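Local coordinates for protein pyruvate kinase 1 (Trypanosoma brucei brucei, PDB 4KCT) that catalyses the last step of glycolysis, transfer of phosphate from phosphoenolpyruvate to ADP to give pyruvate and ATP, and also has an intrinsic decarboxylase activity, at residues T297-E301 / E313-V317; C327-S331 / V343-M347. Where two conformers were deposited one is given. Residues are numbered along the deposited sequence.

Interaction 1: residues T297-E301 / E313-V317; sequences TQMLE and EVSDV. With PYR (pyruvic acid), chain E.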
ATOM      1  N   THR A 297      11.906  31.836  10.220  1.00 17.17           N
ATOM      2  CA  THR A 297      11.583  32.658  11.393  1.00 17.65           C
ATOM      3  C   THR A 297      11.681  31.899  12.713  1.00 16.94           C
ATOM      4  O   THR A 297      11.024  30.862  12.917  1.00 18.09           O
ATOM      5  CB  THR A 297      10.235  33.393  11.263  1.00 19.37           C
ATOM      6  OG1 THR A 297      10.294  34.285  10.140  1.00 21.67           O
ATOM      7  CG2 THR A 297       9.959  34.202  12.557  1.00 19.63           C
ATOM      8  N   GLN A 298      12.622  32.341  13.536  1.00 15.95           N
ATOM      9  CA  GLN A 298      12.873  31.773  14.864  1.00 17.92           C
ATOM     10  C   GLN A 298      13.297  30.318  14.889  1.00 19.53           C
ATOM     11  O   GLN A 298      13.284  29.687  15.963  1.00 22.18           O
ATOM     12  CB  GLN A 298      11.689  32.012  15.805  1.00 19.17           C
ATOM     13  CG  GLN A 298      11.447  33.500  16.113  1.00 18.99           C
ATOM     14  CD  GLN A 298      10.331  33.696  17.142  1.00 22.77           C
ATOM     15  OE1 GLN A 298       9.383  32.925  17.179  1.00 17.50           O
ATOM     16  NE2 GLN A 298      10.562  34.595  18.103  1.00 26.38           N
ATOM     17  N   MET A 299      13.919  29.860  13.807  1.00 16.23           N
ATOM     18  CA  MET A 299      14.326  28.473  13.761  1.00 17.63           C
ATOM     19  C   MET A 299      15.410  28.159  14.783  1.00 17.66           C
ATOM     20  O   MET A 299      15.390  27.109  15.383  1.00 16.54           O
ATOM     21  CB  MET A 299      14.758  28.065  12.349  1.00 16.86           C
ATOM     22  CG  MET A 299      13.668  28.369  11.317  1.00 19.86           C
ATOM     23  SD  MET A 299      13.751  27.233   9.922  1.00 22.13           S
ATOM     24  CE  MET A 299      13.069  25.732  10.613  1.00 18.20           C
ATOM     25  N   LEU A 300      16.380  29.073  14.943  1.00 16.41           N
ATOM     26  CA  LEU A 300      17.470  28.875  15.895  1.00 17.81           C
ATOM     27  C   LEU A 300      17.645  30.150  16.735  1.00 18.77           C
ATOM     28  O   LEU A 300      18.762  30.524  17.086  1.00 19.69           O
ATOM     29  CB  LEU A 300      18.787  28.541  15.151  1.00 16.98           C
ATOM     30  CG  LEU A 300      18.854  27.135  14.502  1.00 19.48           C
ATOM     31  CD1 LEU A 300      20.118  27.019  13.642  1.00 18.75           C
ATOM     32  CD2 LEU A 300      18.848  26.039  15.577  1.00 19.25           C
ATOM     33  N   GLU A 301      16.521  30.717  17.145  1.00 18.57           N
ATOM     34  CA  GLU A 301      16.456  32.062  17.701  0.50 19.73           C
ATOM     35  C   GLU A 301      17.436  32.279  18.880  1.00 19.42           C
ATOM     36  O   GLU A 301      18.093  33.312  18.979  1.00 23.32           O
ATOM     37  CB  GLU A 301      15.017  32.347  18.151  0.50 19.04           C
ATOM     38  CG  GLU A 301      14.767  33.772  18.605  0.50 21.38           C
ATOM     39  CD  GLU A 301      14.995  34.784  17.505  0.50 21.73           C
ATOM     40  OE1 GLU A 301      15.142  35.981  17.831  0.50 27.63           O
ATOM     41  OE2 GLU A 301      14.983  34.401  16.319  0.50 19.48           O
ATOM     42  N   GLU A 313      14.712  24.062  19.180  1.00 14.47           N
ATOM     43  CA  GLU A 313      15.243  24.649  17.967  1.00 14.92           C
ATOM     44  C   GLU A 313      15.857  23.604  17.042  1.00 15.69           C
ATOM     45  O   GLU A 313      15.642  23.616  15.809  1.00 13.67           O
ATOM     46  CB  GLU A 313      16.237  25.780  18.314  1.00 15.75           C
ATOM     47  CG  GLU A 313      15.487  27.048  18.702  1.00 17.67           C
ATOM     48  CD  GLU A 313      16.304  28.028  19.541  1.00 19.18           C
ATOM     49  OE1 GLU A 313      17.505  27.740  19.850  1.00 19.71           O
ATOM     50  OE2 GLU A 313      15.706  29.056  19.959  1.00 18.48           O
ATOM     51  N   VAL A 314      16.622  22.694  17.608  1.00 14.19           N
ATOM     52  CA  VAL A 314      17.165  21.635  16.800  1.00 14.73           C
ATOM     53  C   VAL A 314      16.056  20.856  16.130  1.00 17.04           C
ATOM     54  O   VAL A 314      16.117  20.560  14.922  1.00 16.07           O
ATOM     55  CB  VAL A 314      18.052  20.691  17.620  1.00 16.18           C
ATOM     56  CG1 VAL A 314      18.376  19.448  16.795  1.00 18.33           C
ATOM     57  CG2 VAL A 314      19.320  21.413  18.027  1.00 18.40           C
ATOM     58  N   SER A 315      15.017  20.532  16.890  1.00 17.37           N
ATOM     59  CA  SER A 315      13.958  19.728  16.325  1.00 17.54           C
ATOM     60  C   SER A 315      13.140  20.487  15.248  1.00 16.65           C
ATOM     61  O   SER A 315      12.747  19.912  14.238  1.00 14.36           O
ATOM     62  CB  SER A 315      13.085  19.146  17.418  1.00 19.80           C
ATOM     63  OG  SER A 315      11.793  19.657  17.380  1.00 27.50           O
ATOM     64  N   ASP A 316      12.966  21.786  15.440  1.00 14.47           N
ATOM     65  CA  ASP A 316      12.296  22.627  14.444  1.00 14.61           C
ATOM     66  C   ASP A 316      13.024  22.558  13.089  1.00 14.52           C
ATOM     67  O   ASP A 316      12.385  22.408  12.025  1.00 16.47           O
ATOM     68  CB  ASP A 316      12.278  24.081  14.950  1.00 14.60           C
ATOM     69  CG  ASP A 316      11.412  25.005  14.084  1.00 16.82           C
ATOM     70  OD1 ASP A 316      10.304  24.606  13.652  1.00 18.48           O
ATOM     71  OD2 ASP A 316      11.860  26.129  13.808  1.00 17.03           O
ATOM     72  N   VAL A 317      14.333  22.756  13.102  1.00 13.76           N
ATOM     73  CA  VAL A 317      15.090  22.658  11.841  1.00 14.94           C
ATOM     74  C   VAL A 317      14.961  21.256  11.210  1.00 14.73           C
ATOM     75  O   VAL A 317      14.667  21.123  10.001  1.00 14.66           O
ATOM     76  CB  VAL A 317      16.569  23.069  12.027  1.00 15.99           C
ATOM     77  CG1 VAL A 317      17.361  22.854  10.741  1.00 14.91           C
ATOM     78  CG2 VAL A 317      16.659  24.545  12.470  1.00 15.15           C
TER
HETATM   79  C   PYR E1003       7.939  36.543   8.943  1.00 27.52           C
HETATM   80  O   PYR E1003       8.249  35.449   9.490  1.00 23.33           O
HETATM   81  OXT PYR E1003       6.844  37.106   9.232  1.00 24.36           O
HETATM   82  CA  PYR E1003       8.798  37.105   7.855  1.00 34.12           C
HETATM   83  O3  PYR E1003       8.517  38.198   7.333  1.00 28.13           O
HETATM   84  CB  PYR E1003       9.942  36.284   7.317  1.00 22.57           C
HETATM   85  O   HOH W   1      13.173  29.562  18.856  1.00 21.24           O
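Residues 313-317 are one turn of helix 311-323, tied by Val317 N to Glu313 O at 3.1 Å. Glu313 points at the loop 297-301 and comes nearest to it in the backbone, with its CA 5.2 Å from CA of Leu300. Its CG lies 3.3 Å from the carbonyl O of Met299, and its CB packs 3.8 Å from CD2 of Leu300. A water bridges the two segments by donating to both Glu313 OE2 (2.8 Å) and Gln298 O (2.9 Å). The other carboxylate oxygen, OE1, bonds to Ser302 OG and Thr310 N, so the glutamate gathers the loop that leads into its own helix. This loop follows barrel strand 293-296 of the TIM barrel. It therefore sits on the C-terminal side of the strands, where such barrels carry their active site. At its start Thr297 OG1 gives a very short hydrogen bond, 2.4 Å, to O of the bound pyruvate. Val314 points away from the loop and Ser315 is out of its reach; Ser315 OG bonds to Asp316 of the second subunit. Asp316 points back. Its OD2 is 3.4 Å from both CA and CE of Met299 and forms a salt bridge with Arg263, another residue of the pyruvate pocket. Val317 ends the turn with CG2 4.0 Å from both Met299 CB and Leu300 CG.

Interaction 2: residues C327-S331 / V343-M347; sequences CVMLS and VVQYM
Leu330, Met347 and Val328 carry most of this contact, which buries 267 Å² in all. Residues 327-330 form an extended strand, with phi near -125° and psi near 150°. Residues 343-347 are a helical turn, closed by Met347 N to Val343 O at 2.9 Å. The two axes come within 10.3 Å and run nearly antiparallel, at 159°. Val328 faces Met347 (CA to CA 8.3 Å), and Leu330 faces Val344 (CA to CA 8.1 Å). Leu330 points toward the helix with chi1 m and chi2 t. Its CD2 meets CE of Met347 at 3.4 Å and CG2 of Val343 at 4.0 Å, while its CD1 lies 3.6 Å from CG2 of Val344. Met347 reaches to the strand with chi1 and chi2 both t and chi3 near -108°. Its SD touches CG2 of Val328 at 3.5 Å, and its CE also approaches the backbone, 3.8 Å from O of Met329. Val328 points the same way as Leu330, with chi1 m. The side chains that meet are all apolar. It is the strand-to-helix packing of the last beta-alpha unit of a TIM barrel. Met329 points away from the helix into the barrel, and its side chain touches the bound pyruvate. Strand 327-330 closes the barrel between strands 293-296 and 23-27, with backbone hydrogen bonds to both. Helix 340-356 covers it from outside; Val343 and Val344 also touch the short helix 332-335, and Val344 reaches Cys26 of strand 23-27.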
ATOM      1  N   CYS A 327      14.553  24.806   1.727  1.00 14.23           N
ATOM      2  CA  CYS A 327      15.415  25.746   2.422  1.00 15.41           C
ATOM      3  C   CYS A 327      14.910  25.977   3.824  1.00 15.95           C
ATOM      4  O   CYS A 327      13.694  26.008   4.067  1.00 14.50           O
ATOM      5  CB  CYS A 327      15.407  27.123   1.733  1.00 18.59           C
ATOM      6  SG  CYS A 327      15.904  27.079   0.018  1.00 20.19           S
ATOM      7  N   VAL A 328      15.846  26.362   4.687  1.00 15.33           N
ATOM      8  CA  VAL A 328      15.540  26.926   5.959  1.00 15.98           C
ATOM      9  C   VAL A 328      16.248  28.272   6.075  1.00 17.30           C
ATOM     10  O   VAL A 328      17.197  28.558   5.346  1.00 17.59           O
ATOM     11  CB  VAL A 328      16.000  25.984   7.114  1.00 16.53           C
ATOM     12  CG1 VAL A 328      15.041  24.789   7.207  1.00 18.86           C
ATOM     13  CG2 VAL A 328      17.405  25.463   6.851  1.00 17.43           C
ATOM     14  N   MET A 329      15.724  29.140   6.914  1.00 17.51           N
ATOM     15  CA  MET A 329      16.145  30.522   6.862  1.00 16.30           C
ATOM     16  C   MET A 329      16.538  31.018   8.240  1.00 15.97           C
ATOM     17  O   MET A 329      16.043  30.507   9.269  1.00 16.18           O
ATOM     18  CB  MET A 329      15.044  31.394   6.298  1.00 15.47           C
ATOM     19  CG  MET A 329      15.457  32.849   6.146  1.00 16.90           C
ATOM     20  SD  MET A 329      14.231  33.722   5.167  1.00 22.66           S
ATOM     21  CE  MET A 329      13.521  34.791   6.437  1.00 24.13           C
ATOM     22  N   LEU A 330      17.503  31.930   8.257  1.00 15.08           N
ATOM     23  CA  LEU A 330      17.919  32.617   9.477  1.00 14.89           C
ATOM     24  C   LEU A 330      17.677  34.126   9.322  1.00 16.70           C
ATOM     25  O   LEU A 330      17.870  34.704   8.226  1.00 15.88           O
ATOM     26  CB  LEU A 330      19.415  32.313   9.764  1.00 14.71           C
ATOM     27  CG  LEU A 330      19.727  30.821   9.984  1.00 15.89           C
ATOM     28  CD1 LEU A 330      21.233  30.578   9.867  1.00 17.42           C
ATOM     29  CD2 LEU A 330      19.214  30.343  11.347  1.00 15.79           C
ATOM     30  N   SER A 331      17.207  34.752  10.398  1.00 15.88           N
ATOM     31  CA  SER A 331      16.913  36.181  10.372  1.00 18.19           C
ATOM     32  C   SER A 331      17.832  36.923  11.318  1.00 17.82           C
ATOM     33  O   SER A 331      19.036  37.059  11.024  1.00 19.84           O
ATOM     34  CB  SER A 331      15.435  36.428  10.677  1.00 20.57           C
ATOM     35  OG  SER A 331      14.664  35.847   9.630  1.00 21.67           O
ATOM     36  N   VAL A 343      25.848  29.521  14.190  1.00 16.34           N
ATOM     37  CA  VAL A 343      24.428  29.225  13.954  1.00 16.84           C
ATOM     38  C   VAL A 343      24.218  28.589  12.567  1.00 16.82           C
ATOM     39  O   VAL A 343      23.537  27.564  12.447  1.00 14.80           O
ATOM     40  CB  VAL A 343      23.482  30.441  14.213  1.00 17.81           C
ATOM     41  CG1 VAL A 343      23.687  31.536  13.194  1.00 19.91           C
ATOM     42  CG2 VAL A 343      22.019  29.996  14.180  1.00 19.25           C
ATOM     43  N   VAL A 344      24.931  29.095  11.563  1.00 15.98           N
ATOM     44  CA  VAL A 344      24.845  28.509  10.221  1.00 16.57           C
ATOM     45  C   VAL A 344      25.438  27.098  10.200  1.00 17.55           C
ATOM     46  O   VAL A 344      24.870  26.186   9.609  1.00 16.33           O
ATOM     47  CB  VAL A 344      25.512  29.393   9.166  1.00 17.19           C
ATOM     48  CG1 VAL A 344      25.645  28.633   7.838  1.00 15.95           C
ATOM     49  CG2 VAL A 344      24.711  30.706   8.993  1.00 16.44           C
ATOM     50  N   GLN A 345      26.560  26.916  10.889  1.00 16.40           N
ATOM     51  CA  GLN A 345      27.166  25.593  10.995  1.00 18.89           C
ATOM     52  C   GLN A 345      26.256  24.571  11.694  1.00 17.60           C
ATOM     53  O   GLN A 345      26.133  23.443  11.229  1.00 17.94           O
ATOM     54  CB  GLN A 345      28.542  25.678  11.694  1.00 19.74           C
ATOM     55  CG  GLN A 345      29.608  26.371  10.828  1.00 22.38           C
ATOM     56  CD  GLN A 345      30.801  26.859  11.653  1.00 28.78           C
ATOM     57  OE1 GLN A 345      30.989  26.426  12.775  1.00 29.21           O
ATOM     58  NE2 GLN A 345      31.541  27.831  11.127  1.00 25.27           N
ATOM     59  N   TYR A 346      25.598  24.972  12.793  1.00 16.97           N
ATOM     60  CA  TYR A 346      24.601  24.088  13.439  1.00 16.93           C
ATOM     61  C   TYR A 346      23.479  23.773  12.476  1.00 15.09           C
ATOM     62  O   TYR A 346      23.034  22.626  12.390  1.00 14.01           O
ATOM     63  CB  TYR A 346      24.004  24.720  14.699  1.00 20.02           C
ATOM     64  CG  TYR A 346      24.619  24.249  15.975  1.00 26.70           C
ATOM     65  CD1 TYR A 346      24.365  22.977  16.460  1.00 29.66           C
ATOM     66  CD2 TYR A 346      25.501  25.066  16.689  1.00 31.20           C
ATOM     67  CE1 TYR A 346      24.952  22.533  17.631  1.00 33.96           C
ATOM     68  CE2 TYR A 346      26.107  24.622  17.844  1.00 34.15           C
ATOM     69  CZ  TYR A 346      25.791  23.375  18.337  1.00 33.69           C
ATOM     70  OH  TYR A 346      26.398  22.929  19.480  1.00 41.13           O
ATOM     71  N   MET A 347      22.959  24.810  11.816  1.00 14.80           N
ATOM     72  CA  MET A 347      21.824  24.622  10.907  1.00 15.82           C
ATOM     73  C   MET A 347      22.170  23.607   9.809  1.00 15.03           C
ATOM     74  O   MET A 347      21.406  22.682   9.546  1.00 16.34           O
ATOM     75  CB  MET A 347      21.417  25.945  10.249  1.00 16.25           C
ATOM     76  CG  MET A 347      20.111  25.787   9.467  1.00 18.85           C
ATOM     77  SD  MET A 347      19.348  27.398   9.084  1.00 21.64           S
ATOM     78  CE  MET A 347      17.931  27.376  10.208  1.00 18.25           C
TER

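In the fold
From the N terminus, barrel strand 293-296 leads into the loop of interaction 1. The chain then folds back so that helix 311-323 closes this loop. The helix runs on to strand 327-330, the last of the barrel. After the short helix 332-335, helix 340-356 returns along that strand and closes interaction 2. The two contacts lie in series, neither nested nor crossed, with centres 8 Å apart. They share a packed boundary. Leu300 CD1 touches Val343 CG2 at 3.6 Å and Met347 CB at 3.8 Å, and Met299 SD lies 3.8 Å from Val328 CB. The seventh and eighth beta-alpha units are thus joined beside the pyruvate pocket.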